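Local coordinates for protein adenylate kinase (Schistosoma mansoni, PDB 3UMF) that catalyses the reversible transfer of a phosphoryl group between adenine nucleotides, converting ATP and AMP into two molecules of ADP, at residues Lys125-Lys128 and Pro132-Cys135. Numbering follows the deposited sequence.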
loop_
_atom_site.group_PDB
_atom_site.type_symbol
_atom_site.label_atom_id
_atom_site.label_comp_id
_atom_site.label_asym_id
_atom_site.label_seq_id
_atom_site.Cartn_x
_atom_site.Cartn_y
_atom_site.Cartn_z
ATOM N N LYS A 125 5.941 13.485 -0.143
ATOM C CA LYS A 125 5.032 14.362 0.595
ATOM C C LYS A 125 4.531 13.721 1.888
ATOM O O LYS A 125 4.314 14.416 2.876
ATOM C CB LYS A 125 3.848 14.787 -0.276
ATOM C CG LYS A 125 4.223 15.657 -1.462
ATOM C CD LYS A 125 2.984 16.106 -2.217
ATOM C CE LYS A 125 3.297 16.389 -3.676
ATOM N NZ LYS A 125 2.067 16.712 -4.452
ATOM N N PHE A 126 4.344 12.404 1.877
ATOM C CA PHE A 126 3.915 11.694 3.079
ATOM C C PHE A 126 4.971 11.824 4.161
ATOM O O PHE A 126 4.670 12.170 5.302
ATOM C CB PHE A 126 3.658 10.211 2.787
ATOM C CG PHE A 126 3.216 9.421 3.994
ATOM C CD1 PHE A 126 4.145 8.876 4.871
ATOM C CD2 PHE A 126 1.870 9.223 4.251
ATOM C CE1 PHE A 126 3.737 8.154 5.982
ATOM C CE2 PHE A 126 1.457 8.500 5.359
ATOM C CZ PHE A 126 2.392 7.966 6.224
ATOM N N GLU A 127 6.215 11.542 3.793
ATOM C CA GLU A 127 7.318 11.587 4.741
ATOM C C GLU A 127 7.570 13.007 5.251
ATOM O O GLU A 127 8.057 13.190 6.364
ATOM C CB GLU A 127 8.583 10.992 4.120
ATOM C CG GLU A 127 8.408 9.551 3.666
ATOM C CD GLU A 127 9.678 8.952 3.102
ATOM O OE1 GLU A 127 10.047 9.303 1.961
ATOM O OE2 GLU A 127 10.306 8.128 3.798
ATOM N N LYS A 128 7.223 14.006 4.445
ATOM C CA LYS A 128 7.363 15.400 4.858
ATOM C C LYS A 128 6.236 15.808 5.801
ATOM O O LYS A 128 6.479 16.270 6.915
ATOM C CB LYS A 128 7.373 16.332 3.639
ATOM C CG LYS A 128 7.418 17.818 3.994
ATOM C CD LYS A 128 7.203 18.721 2.775
ATOM C CE LYS A 128 5.734 19.080 2.586
ATOM N NZ LYS A 128 5.176 18.531 1.318
ATOM N N PRO A 132 8.597 9.925 8.192
ATOM C CA PRO A 132 9.363 9.047 7.297
ATOM C C PRO A 132 8.935 7.595 7.471
ATOM O O PRO A 132 8.584 7.190 8.581
ATOM C CB PRO A 132 10.804 9.230 7.781
ATOM C CG PRO A 132 10.816 10.570 8.440
ATOM C CD PRO A 132 9.475 10.687 9.098
ATOM N N CYS A 133 8.952 6.820 6.396
ATOM C CA CYS A 133 8.548 5.428 6.501
ATOM C C CYS A 133 9.670 4.588 7.103
ATOM O O CYS A 133 10.845 4.960 7.043
ATOM C CB CYS A 133 8.118 4.872 5.139
ATOM S SG CYS A 133 9.460 4.495 4.003
ATOM N N LEU A 134 9.299 3.469 7.710
ATOM C CA LEU A 134 10.279 2.529 8.226
ATOM C C LEU A 134 10.879 1.731 7.072
ATOM O O LEU A 134 12.098 1.610 6.950
ATOM C CB LEU A 134 9.622 1.592 9.239
ATOM C CG LEU A 134 10.467 0.420 9.737
ATOM C CD1 LEU A 134 11.686 0.909 10.507
ATOM C CD2 LEU A 134 9.618 -0.502 10.594
ATOM N N CYS A 135 10.007 1.200 6.223
ATOM C CA CYS A 135 10.430 0.441 5.053
ATOM C C CYS A 135 9.289 0.300 4.055
ATOM O O CYS A 135 8.154 0.692 4.333
ATOM C CB CYS A 135 10.936 -0.948 5.467
ATOM S SG CYS A 135 9.685 -2.020 6.220
#
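Glu127, near the end of helix 120-129, reaches over to Cys133 in the loop that leads into strand 135-140, so the contact closes a helix-to-strand connection of the parallel Rossmann-like core of adenylate kinase. The working atom is OE2: its anti lone pair, the one directed away from OE1, accepts the backbone N-H of Cys133, with N and OE2 3.2 Å apart and a nearly straight N-H...O angle of 167°. Glu127 gets there with CG beside its own backbone N (chi1 -59°) and the chain extended beyond it. The other oxygen, OE1, is hydrogen-bonded to Tyr185 OH, so both carboxylate oxygens have a partner, which probably restricts the rotation of the group.

The close-packed side lies here, where Glu127 CB and CG each come 3.8 Å from Pro132 CA and buried Cys133 also touches Phe33 of strand 30-35. Pro132 marks the looser, solvent side. Its CB bond points away from the helix, and its ring meets the helix lightly, CD lying 4.0 Å from the backbone O of Glu127. Back on the buried side, Cys133 SG sits 3.7 Å from Glu127 OE2, the same oxygen that accepts the backbone N-H.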